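Local coordinates for protein Ent-copalyl diphosphate synthase (Streptomyces platensis, PDB 5BP8) that is a mainly helical enzyme of the terpene cyclase class, with a C-terminal part related to that of squalene-hopene cyclases, at residues 434-439 and 475-480; 401-406 and 440-445; 455-460 and 508-513; 448-453 and 493-498. All coordinates share one frame; numbering follows the deposited sequence.

Contact 1 of 4, residues 434-439 and 475-480. With SO4 (sulfate ion), chain F; SO4 (sulfate ion), chain D.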
# COMPACT_ATOMS: atom_id res chain seq x y z
N ALA A 434 -22.92 -13.25 2.10
CA ALA A 434 -22.50 -14.61 1.85
C ALA A 434 -21.09 -14.89 2.36
O ALA A 434 -20.75 -16.04 2.61
CB ALA A 434 -22.56 -14.90 0.37
N THR A 435 -20.28 -13.85 2.46
CA THR A 435 -18.86 -14.02 2.83
C THR A 435 -18.54 -13.68 4.28
O THR A 435 -17.38 -13.84 4.71
CB THR A 435 -17.96 -13.15 1.94
OG1 THR A 435 -18.39 -11.79 1.99
CG2 THR A 435 -17.96 -13.65 0.50
N GLN A 436 -19.53 -13.21 5.03
CA GLN A 436 -19.30 -12.86 6.43
C GLN A 436 -18.85 -14.08 7.24
O GLN A 436 -19.37 -15.17 7.07
CB GLN A 436 -20.55 -12.23 7.04
CG GLN A 436 -20.31 -11.61 8.40
CD GLN A 436 -21.49 -10.84 8.91
OE1 GLN A 436 -22.64 -11.06 8.49
NE2 GLN A 436 -21.22 -9.89 9.79
N ARG A 437 -17.83 -13.89 8.08
CA ARG A 437 -17.32 -14.97 8.92
C ARG A 437 -18.24 -15.18 10.12
O ARG A 437 -19.06 -14.32 10.44
CB ARG A 437 -15.88 -14.69 9.38
CG ARG A 437 -14.91 -14.66 8.21
CD ARG A 437 -13.54 -14.12 8.61
NE ARG A 437 -12.58 -14.27 7.51
CZ ARG A 437 -11.86 -15.37 7.27
NH1 ARG A 437 -11.95 -16.45 8.08
NH2 ARG A 437 -11.03 -15.39 6.23
N ALA A 438 -18.08 -16.32 10.78
CA ALA A 438 -19.01 -16.73 11.86
C ALA A 438 -19.01 -15.76 13.02
O ALA A 438 -20.02 -15.60 13.67
CB ALA A 438 -18.66 -18.12 12.37
N ASP A 439 -17.87 -15.11 13.28
CA ASP A 439 -17.77 -14.13 14.36
C ASP A 439 -18.24 -12.70 13.98
O ASP A 439 -18.11 -11.76 14.76
CB ASP A 439 -16.36 -14.11 14.93
CG ASP A 439 -15.34 -13.53 13.95
OD1 ASP A 439 -15.70 -13.25 12.79
OD2 ASP A 439 -14.17 -13.37 14.34
N ALA A 475 -24.66 -6.15 9.41
CA ALA A 475 -23.89 -4.97 9.79
C ALA A 475 -23.71 -4.86 11.31
O ALA A 475 -22.64 -4.44 11.78
CB ALA A 475 -24.53 -3.71 9.23
N ALA A 476 -24.75 -5.22 12.06
CA ALA A 476 -24.67 -5.23 13.54
C ALA A 476 -23.62 -6.21 14.05
O ALA A 476 -22.88 -5.89 14.97
CB ALA A 476 -26.03 -5.59 14.15
N ARG A 477 -23.56 -7.40 13.46
CA ARG A 477 -22.58 -8.39 13.88
C ARG A 477 -21.17 -7.89 13.51
O ARG A 477 -20.21 -8.10 14.27
CB ARG A 477 -22.85 -9.76 13.23
CG ARG A 477 -24.06 -10.53 13.83
CD ARG A 477 -24.13 -11.97 13.38
NE ARG A 477 -24.14 -12.13 11.92
CZ ARG A 477 -25.22 -12.08 11.14
NH1 ARG A 477 -26.43 -11.87 11.65
NH2 ARG A 477 -25.09 -12.23 9.83
N GLY A 478 -21.06 -7.23 12.35
CA GLY A 478 -19.82 -6.56 11.91
C GLY A 478 -19.36 -5.56 12.95
O GLY A 478 -18.20 -5.60 13.40
N CYS A 479 -20.28 -4.71 13.40
CA CYS A 479 -19.98 -3.73 14.42
C CYS A 479 -19.57 -4.37 15.75
O CYS A 479 -18.61 -3.91 16.41
CB CYS A 479 -21.14 -2.75 14.63
SG CYS A 479 -21.32 -1.55 13.29
N ASP A 480 -20.26 -5.43 16.14
CA ASP A 480 -19.88 -6.21 17.31
C ASP A 480 -18.44 -6.70 17.20
O ASP A 480 -17.67 -6.59 18.15
CB ASP A 480 -20.80 -7.42 17.48
CG ASP A 480 -22.20 -7.03 17.92
OD1 ASP A 480 -22.41 -5.89 18.39
OD2 ASP A 480 -23.08 -7.89 17.77
S SO4 F . -14.83 -17.96 10.85
O1 SO4 F . -15.95 -18.23 9.88
O2 SO4 F . -15.27 -17.03 11.97
O3 SO4 F . -13.62 -17.39 10.20
O4 SO4 F . -14.45 -19.23 11.52
S SO4 D . -29.52 -13.81 10.08
O1 SO4 D . -30.84 -13.87 9.41
O2 SO4 D . -28.49 -14.32 9.14
O3 SO4 D . -29.24 -12.41 10.46
O4 SO4 D . -29.51 -14.67 11.29
O HOH W 1 -21.96 -13.65 11.01

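Contact 2 of 4, residues 401-406 and 440-445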
# COMPACT_ATOMS: atom_id res chain seq x y z
N SER A 401 -7.29 -7.35 -0.94
CA SER A 401 -8.60 -7.76 -0.48
C SER A 401 -9.75 -7.44 -1.46
O SER A 401 -9.88 -6.30 -1.92
CB SER A 401 -8.93 -7.06 0.84
OG SER A 401 -10.19 -7.47 1.30
N PRO A 402 -10.61 -8.43 -1.74
CA PRO A 402 -11.81 -8.10 -2.51
C PRO A 402 -12.78 -7.22 -1.73
O PRO A 402 -13.71 -6.62 -2.33
CB PRO A 402 -12.41 -9.45 -2.80
CG PRO A 402 -11.98 -10.32 -1.68
CD PRO A 402 -10.63 -9.83 -1.26
N TYR A 403 -12.60 -7.14 -0.41
CA TYR A 403 -13.47 -6.31 0.42
C TYR A 403 -13.22 -4.83 0.16
O TYR A 403 -14.18 -4.05 0.13
CB TYR A 403 -13.37 -6.70 1.90
CG TYR A 403 -13.75 -8.16 2.03
CD1 TYR A 403 -15.09 -8.57 1.90
CD2 TYR A 403 -12.78 -9.14 2.19
CE1 TYR A 403 -15.43 -9.92 1.96
CE2 TYR A 403 -13.11 -10.47 2.26
CZ TYR A 403 -14.43 -10.86 2.14
OH TYR A 403 -14.72 -12.21 2.19
N TYR A 404 -11.96 -4.45 -0.07
CA TYR A 404 -11.65 -3.07 -0.48
C TYR A 404 -12.28 -2.74 -1.82
O TYR A 404 -13.02 -1.73 -1.95
CB TYR A 404 -10.14 -2.84 -0.58
CG TYR A 404 -9.77 -1.44 -1.02
CD1 TYR A 404 -10.02 -0.37 -0.20
CD2 TYR A 404 -9.17 -1.21 -2.26
CE1 TYR A 404 -9.68 0.92 -0.58
CE2 TYR A 404 -8.83 0.09 -2.66
CZ TYR A 404 -9.10 1.15 -1.82
OH TYR A 404 -8.78 2.45 -2.10
N ALA A 405 -11.98 -3.57 -2.82
CA ALA A 405 -12.39 -3.30 -4.22
C ALA A 405 -13.92 -3.26 -4.33
O ALA A 405 -14.50 -2.33 -4.94
CB ALA A 405 -11.81 -4.34 -5.15
N THR A 406 -14.57 -4.20 -3.64
CA THR A 406 -16.03 -4.29 -3.73
C THR A 406 -16.71 -3.10 -3.05
O THR A 406 -17.69 -2.54 -3.57
CB THR A 406 -16.53 -5.62 -3.15
OG1 THR A 406 -15.88 -6.71 -3.83
CG2 THR A 406 -18.05 -5.77 -3.36
N GLY A 440 -18.80 -12.54 12.78
CA GLY A 440 -19.28 -11.25 12.32
C GLY A 440 -18.29 -10.44 11.51
O GLY A 440 -18.66 -9.43 10.90
N SER A 441 -17.02 -10.84 11.53
CA SER A 441 -15.98 -10.15 10.77
C SER A 441 -15.98 -10.53 9.30
O SER A 441 -16.69 -11.43 8.86
CB SER A 441 -14.61 -10.45 11.37
OG SER A 441 -14.21 -11.79 11.07
N TRP A 442 -15.18 -9.80 8.52
CA TRP A 442 -14.86 -10.21 7.17
C TRP A 442 -13.36 -10.08 7.01
O TRP A 442 -12.72 -9.26 7.68
CB TRP A 442 -15.49 -9.30 6.13
CG TRP A 442 -16.97 -9.46 5.80
CD1 TRP A 442 -17.50 -10.13 4.74
CD2 TRP A 442 -18.06 -8.85 6.48
NE1 TRP A 442 -18.88 -9.96 4.71
CE2 TRP A 442 -19.24 -9.18 5.77
CE3 TRP A 442 -18.15 -8.01 7.60
CZ2 TRP A 442 -20.49 -8.73 6.16
CZ3 TRP A 442 -19.40 -7.56 7.98
CH2 TRP A 442 -20.56 -7.94 7.27
N GLY A 443 -12.82 -10.88 6.09
CA GLY A 443 -11.49 -10.67 5.62
C GLY A 443 -10.98 -11.83 4.79
O GLY A 443 -11.48 -12.96 4.90
N ARG A 444 -9.98 -11.54 3.97
CA ARG A 444 -9.43 -12.52 3.04
C ARG A 444 -8.77 -13.71 3.72
O ARG A 444 -9.11 -14.87 3.43
CB ARG A 444 -8.42 -11.85 2.10
CG ARG A 444 -7.87 -12.83 1.09
CD ARG A 444 -7.00 -12.17 0.04
NE ARG A 444 -6.33 -13.21 -0.75
CZ ARG A 444 -5.59 -12.97 -1.84
NH1 ARG A 444 -5.42 -11.75 -2.31
NH2 ARG A 444 -5.02 -13.99 -2.46
N TRP A 445 -7.79 -13.43 4.58
CA TRP A 445 -7.01 -14.49 5.24
C TRP A 445 -7.45 -14.70 6.70
O TRP A 445 -7.22 -15.76 7.28
CB TRP A 445 -5.54 -14.14 5.18
CG TRP A 445 -4.97 -14.18 3.82
CD1 TRP A 445 -4.97 -15.24 2.97
CD2 TRP A 445 -4.31 -13.11 3.13
NE1 TRP A 445 -4.35 -14.92 1.79
CE2 TRP A 445 -3.93 -13.62 1.86
CE3 TRP A 445 -4.02 -11.78 3.44
CZ2 TRP A 445 -3.27 -12.84 0.91
CZ3 TRP A 445 -3.32 -11.02 2.51
CH2 TRP A 445 -2.96 -11.55 1.25
O HOH W 2 -14.82 -12.88 4.90

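Contact 3 of 4, residues 455-460 and 508-513. With SO4 (sulfate ion), chain C.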
# COMPACT_ATOMS: atom_id res chain seq x y z
N MSE A 455 -17.13 -3.67 4.78
CA MSE A 455 -18.42 -4.34 4.59
C MSE A 455 -19.52 -3.71 5.40
O MSE A 455 -20.66 -3.60 4.91
CB MSE A 455 -18.29 -5.84 4.86
CG MSE A 455 -17.44 -6.49 3.78
SE MSE A 455 -18.14 -6.36 1.96
CE MSE A 455 -17.16 -4.81 1.29
N VAL A 456 -19.24 -3.29 6.62
CA VAL A 456 -20.26 -2.60 7.42
C VAL A 456 -20.70 -1.31 6.70
O VAL A 456 -21.92 -1.04 6.57
CB VAL A 456 -19.77 -2.32 8.85
CG1 VAL A 456 -20.67 -1.33 9.56
CG2 VAL A 456 -19.68 -3.62 9.63
N GLN A 457 -19.74 -0.55 6.20
CA GLN A 457 -20.04 0.66 5.42
C GLN A 457 -20.87 0.37 4.19
O GLN A 457 -21.86 1.06 3.94
CB GLN A 457 -18.78 1.36 4.94
CG GLN A 457 -17.99 2.02 6.04
CD GLN A 457 -16.83 2.82 5.48
OE1 GLN A 457 -17.01 3.63 4.55
NE2 GLN A 457 -15.64 2.61 6.05
N LEU A 458 -20.46 -0.65 3.41
CA LEU A 458 -21.19 -1.05 2.22
C LEU A 458 -22.64 -1.34 2.56
O LEU A 458 -23.56 -0.83 1.90
CB LEU A 458 -20.55 -2.27 1.56
CG LEU A 458 -21.25 -2.86 0.32
CD1 LEU A 458 -21.58 -1.79 -0.70
CD2 LEU A 458 -20.40 -3.95 -0.33
N LEU A 459 -22.85 -2.19 3.57
CA LEU A 459 -24.20 -2.62 3.93
C LEU A 459 -25.06 -1.46 4.44
O LEU A 459 -26.23 -1.33 4.03
CB LEU A 459 -24.15 -3.73 4.98
CG LEU A 459 -23.59 -5.08 4.51
CD1 LEU A 459 -23.40 -6.01 5.70
CD2 LEU A 459 -24.48 -5.74 3.47
N MSE A 460 -24.50 -0.62 5.30
CA MSE A 460 -25.26 0.51 5.86
C MSE A 460 -25.53 1.57 4.83
O MSE A 460 -26.68 2.08 4.72
CB MSE A 460 -24.57 1.07 7.10
CG MSE A 460 -24.51 0.09 8.25
SE MSE A 460 -26.29 -0.40 8.95
CE MSE A 460 -27.01 -1.73 7.72
N ARG A 508 -8.10 3.13 10.77
CA ARG A 508 -8.80 3.67 11.93
C ARG A 508 -9.98 4.53 11.48
O ARG A 508 -11.05 4.50 12.10
CB ARG A 508 -7.86 4.45 12.86
CG ARG A 508 -6.82 3.56 13.53
CD ARG A 508 -5.94 4.27 14.55
NE ARG A 508 -6.62 4.34 15.84
CZ ARG A 508 -6.03 4.45 17.03
NH1 ARG A 508 -4.69 4.47 17.17
NH2 ARG A 508 -6.80 4.51 18.11
N ALA A 509 -9.79 5.29 10.39
CA ALA A 509 -10.86 6.16 9.90
C ALA A 509 -12.00 5.34 9.31
O ALA A 509 -13.17 5.66 9.48
CB ALA A 509 -10.33 7.17 8.90
N ALA A 510 -11.65 4.25 8.62
CA ALA A 510 -12.63 3.35 8.10
C ALA A 510 -13.45 2.68 9.20
O ALA A 510 -14.68 2.52 9.07
CB ALA A 510 -11.96 2.30 7.20
N ARG A 511 -12.78 2.30 10.28
CA ARG A 511 -13.43 1.69 11.42
C ARG A 511 -14.42 2.69 12.05
O ARG A 511 -15.57 2.34 12.33
CB ARG A 511 -12.43 1.23 12.46
CG ARG A 511 -13.05 0.66 13.73
CD ARG A 511 -11.99 0.28 14.75
NE ARG A 511 -12.56 -0.40 15.91
CZ ARG A 511 -12.95 0.19 17.05
NH1 ARG A 511 -12.86 1.51 17.22
NH2 ARG A 511 -13.42 -0.55 18.03
N LEU A 512 -13.96 3.91 12.23
CA LEU A 512 -14.82 4.95 12.83
C LEU A 512 -16.09 5.16 12.01
O LEU A 512 -17.21 5.18 12.56
CB LEU A 512 -14.04 6.23 13.03
CG LEU A 512 -14.84 7.44 13.56
CD1 LEU A 512 -15.48 7.12 14.89
CD2 LEU A 512 -13.95 8.67 13.70
N ALA A 513 -15.93 5.29 10.69
CA ALA A 513 -17.07 5.42 9.77
C ALA A 513 -18.06 4.27 9.89
O ALA A 513 -19.28 4.49 9.99
CB ALA A 513 -16.58 5.56 8.34
S SO4 C . -14.63 1.66 20.88
O1 SO4 C . -16.08 1.84 21.16
O2 SO4 C . -14.40 0.24 20.56
O3 SO4 C . -13.82 2.02 22.07
O4 SO4 C . -14.23 2.54 19.76

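Contact 4 of 4, residues 448-453 and 493-498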
# COMPACT_ATOMS: atom_id res chain seq x y z
N THR A 448 -10.49 -9.04 9.74
CA THR A 448 -9.69 -7.87 10.06
C THR A 448 -10.59 -6.68 10.32
O THR A 448 -11.71 -6.61 9.83
CB THR A 448 -8.74 -7.48 8.92
OG1 THR A 448 -9.48 -7.14 7.73
CG2 THR A 448 -7.77 -8.63 8.60
N THR A 449 -10.07 -5.75 11.09
CA THR A 449 -10.74 -4.45 11.31
C THR A 449 -11.00 -3.76 9.96
O THR A 449 -12.16 -3.35 9.68
CB THR A 449 -9.86 -3.56 12.20
OG1 THR A 449 -9.85 -4.10 13.54
CG2 THR A 449 -10.36 -2.09 12.26
N GLU A 450 -9.97 -3.69 9.11
CA GLU A 450 -10.11 -2.96 7.85
C GLU A 450 -11.23 -3.54 6.99
O GLU A 450 -12.14 -2.83 6.55
CB GLU A 450 -8.80 -2.98 7.07
CG GLU A 450 -8.85 -2.22 5.75
CD GLU A 450 -7.54 -2.21 4.98
OE1 GLU A 450 -6.56 -2.88 5.44
OE2 GLU A 450 -7.49 -1.54 3.94
N GLU A 451 -11.19 -4.86 6.76
CA GLU A 451 -12.12 -5.47 5.82
C GLU A 451 -13.54 -5.53 6.38
O GLU A 451 -14.52 -5.35 5.63
CB GLU A 451 -11.62 -6.84 5.37
CG GLU A 451 -10.25 -6.78 4.69
CD GLU A 451 -9.58 -8.14 4.56
OE1 GLU A 451 -9.02 -8.62 5.56
OE2 GLU A 451 -9.57 -8.71 3.45
N THR A 452 -13.66 -5.76 7.68
CA THR A 452 -14.94 -5.72 8.34
C THR A 452 -15.55 -4.31 8.19
O THR A 452 -16.76 -4.17 7.84
CB THR A 452 -14.81 -6.10 9.83
OG1 THR A 452 -14.25 -7.42 9.95
CG2 THR A 452 -16.18 -6.05 10.51
N ALA A 453 -14.74 -3.29 8.45
CA ALA A 453 -15.18 -1.89 8.33
C ALA A 453 -15.73 -1.60 6.95
O ALA A 453 -16.81 -0.96 6.84
CB ALA A 453 -14.06 -0.92 8.66
N GLY A 493 -1.04 -5.67 6.92
CA GLY A 493 -0.84 -4.96 5.67
C GLY A 493 -1.55 -5.66 4.53
O GLY A 493 -1.37 -6.86 4.32
N LEU A 494 -2.39 -4.92 3.81
CA LEU A 494 -3.13 -5.45 2.68
C LEU A 494 -2.98 -4.62 1.39
O LEU A 494 -3.41 -5.04 0.32
CB LEU A 494 -4.61 -5.55 3.04
CG LEU A 494 -4.99 -6.44 4.24
CD1 LEU A 494 -6.47 -6.35 4.48
CD2 LEU A 494 -4.61 -7.88 3.94
N TRP A 495 -2.41 -3.43 1.51
CA TRP A 495 -2.21 -2.55 0.36
C TRP A 495 -0.97 -2.92 -0.39
O TRP A 495 0.10 -3.09 0.22
CB TRP A 495 -2.14 -1.10 0.80
CG TRP A 495 -3.41 -0.61 1.41
CD1 TRP A 495 -3.94 -0.97 2.60
CD2 TRP A 495 -4.31 0.35 0.84
NE1 TRP A 495 -5.11 -0.31 2.81
CE2 TRP A 495 -5.36 0.51 1.75
CE3 TRP A 495 -4.32 1.07 -0.36
CZ2 TRP A 495 -6.46 1.36 1.49
CZ3 TRP A 495 -5.42 1.93 -0.61
CH2 TRP A 495 -6.45 2.07 0.32
N HIS A 496 -1.06 -3.03 -1.71
CA HIS A 496 0.11 -3.44 -2.51
C HIS A 496 1.21 -2.38 -2.56
O HIS A 496 0.97 -1.22 -2.94
CB HIS A 496 -0.28 -3.79 -3.94
CG HIS A 496 -1.00 -5.09 -4.07
ND1 HIS A 496 -1.52 -5.54 -5.26
CD2 HIS A 496 -1.31 -6.04 -3.15
CE1 HIS A 496 -2.12 -6.70 -5.08
NE2 HIS A 496 -1.99 -7.04 -3.81
N ASP A 497 2.43 -2.78 -2.18
CA ASP A 497 3.60 -2.00 -2.58
C ASP A 497 4.74 -2.97 -2.89
O ASP A 497 4.62 -3.79 -3.80
CB ASP A 497 3.94 -0.88 -1.58
CG ASP A 497 5.09 -0.01 -2.06
OD1 ASP A 497 5.18 0.22 -3.29
OD2 ASP A 497 5.98 0.34 -1.27
N LYS A 498 5.85 -2.93 -2.17
CA LYS A 498 6.89 -3.89 -2.38
C LYS A 498 6.40 -5.25 -1.89
O LYS A 498 6.44 -6.24 -2.63
CB LYS A 498 8.18 -3.48 -1.61
CG LYS A 498 8.84 -2.20 -2.12
CD LYS A 498 9.56 -2.41 -3.44
CE LYS A 498 9.99 -1.08 -4.05
NZ LYS A 498 11.00 -0.41 -3.19
O HOH W 3 -3.82 -2.86 5.35

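Contact 1 of 4, residues 434-439 and 475-480
Q436 and R477 carry most of this contact between the chain leaving helix 422-435 and helix 469-484. The Q436 side chain runs extended toward the helix, with CG anti to the backbone N (chi1 -169°). Its OE1 takes a weak, bent hydrogen bond from R477 NH2 at 3.0 Å, with the amide and guanidinium planes 42° apart. S474 OG also bonds OE1, and NE2 goes to G440 O. Q436 NE2 lies 3.8 Å from R477 CB and 3.7 Å from G478 N. Next along the chain, R437 O receives a proton from water 1, which accepts from R477 NE at 2.8 Å. The R437 side chain turns elsewhere: NH1 meets O3 of sulfate F at 2.9 Å, in the guanidinium plane, and NH2 bonds G443 O. A438 N gives the same sulfate a nearly straight bond to O1, 3.0 Å long. D439 adds a weak N-H bond to it, while D439 OD1 is hydrogen-bonded to S441 OG. R477 NH1 holds a second sulfate, D, through O3. Both ions probably come from the crystallisation liquor. The link is thus polar and partly hydrated. The one direct hydrogen bond between the segments is weak, and the R477 guanidinium is shared among glutamine, water and anion.

Contact 2 of 4, residues 401-406 and 440-445
Y403 and W442 form a buried aromatic contact where the first turn of helix 402-416 meets the loop between helices 422-435 and 449-461. The side chains cross at about a right angle. Y403 CE1 comes within 3.5 Å of W442 CD1, and the tyrosine ring and the five-membered ring are inclined at 59°, neither stacked nor edge-to-face. W442 CB makes a CH-pi contact over one face of the Y403 ring, 4.3 Å from its centroid. P402 CG lies over the opposite face, so the ring is sandwiched. Its CE2 rests 3.6 Å from G443 C, and R444 N approaches the ring edge. Water 2 ties the phenol to the loop: it is 2.8 Å from Y403 OH and accepts from G443 N at 3.1 Å. S401 is the N-cap of the helix; its OG accepts from Y403 N at 3.0 Å. That holds the backbone from which the tyrosine projects. The extended R444 side chain passes this helix start, bonding A400 O and making a salt bridge to D68, with its guanidinium laid against the W445 ring. Around the pair, W442 NE1 reaches A432 O of helix 422-435, and T435 touches both side chains. M455 of helix 449-461 packs on both as well, and E451 of that helix bonds S401 OG and R444 N.

Contact 3 of 4, residues 455-460 and 508-513
Q457 NE2 makes the closest polar approach between these two helices, 3.2 Å from A510 O. It is a weak hydrogen bond, bent to 124° at the hydrogen. The donor comes from a side chain, the acceptor from the helix backbone. Q457 CG stands anti to its own carbonyl carbon (chi1 -70°), and the chain then runs extended across to helix 504-518. The amide ends beside two small residues one turn apart. A510 CB is 3.9 Å from Q457 NE2, and A513 CB is 4.0 Å from Q457 CD. The methyl groups let the glutamine lie close to the helix surface, and the backbones are near here, with the CA atoms of Q457 and A513 7.1 Å apart. Q457 OE1 has a weak bond of its own, from R461 NH1.

R511 leaves helix 504-518 on another side, away from Q457. Its guanidinium grips a sulfate ion in a fork: NH2 bonds O2 at 2.8 Å and NH1 bonds O4 at 3.1 Å, both nearly straight. The ion lies in the guanidinium plane. R8 NH2 holds it too, and R511 NH2 also serves L482 O.

The remaining faces of segment 455-460 meet other helices. L458 packs on A410 and L411, V456 on C479, and selenomethionine M460 on A475. A helix so enclosed by helices is consistent with the alpha-alpha barrel architecture of the squalene-hopene cyclase family, and this contact would be one of the seams between its helices.

Contact 4 of 4, residues 448-453 and 493-498
L494 and E450 bury the most surface here, followed by W495. E450 stretches straight from the first turn of helix 449-461, with CG anti to the backbone N (chi1 -179°), and passes L494 in the opposite direction. Its carboxylate divides the work. OE2 accepts from W495 NE1 at 2.9 Å, met on the syn side and 22° out of the carboxylate plane. The indole and carboxylate planes are nearly parallel, 12° apart, but OE2 sits tilted from the ring plane and the bond is bent. Y454 OH and H399 NE2 also bond OE2, so this buried oxygen has three protein partners. Water 3 lies 2.7 Å from E450 OE1 and accepts from L494 N at 2.9 Å. L494 CD1 lies 3.6 Å from E450 OE1 and 3.6 Å from E451 OE1, where apolar methyl meets carboxylate oxygen. T448, the N-cap, steadies E451: T448 OG1 accepts from E451 N and donates to the anti lone pair of E451 OE1 at 2.7 Å. The other oxygen, E451 OE2, bonds S401 OG. L494 and W495 form a classic beta bulge against Y501 of the short neighbouring strand. H399 meets the W495 ring edge-to-face, and L494 pairs by backbone with A400. Behind the helix start, I507 of helix 504-518 touches T449 and E450, and L482 of helix 469-484 packs on T449 and T452.

In the fold
Contact 1 lies nearest the surface, and its bonds are shared with water and sulfate. Contacts 2, 3 and 4 are buried. Contact 2 is mainly aromatic, contact 3 pairs one amide with a backbone carbonyl between helices, and contact 4 is built on carboxylates near the chain centre. Helix 449-461 serves both contact 3 and contact 4, and helix 469-484 of contact 1 packs against it. Contacts 1 and 2 join through Q436, G440 and W442, whose spacing fits the QW motif of the squalene-hopene cyclase family. Contacts 2 and 4 adjoin at E451, which belongs to contact 4 but reaches the residues of contact 2.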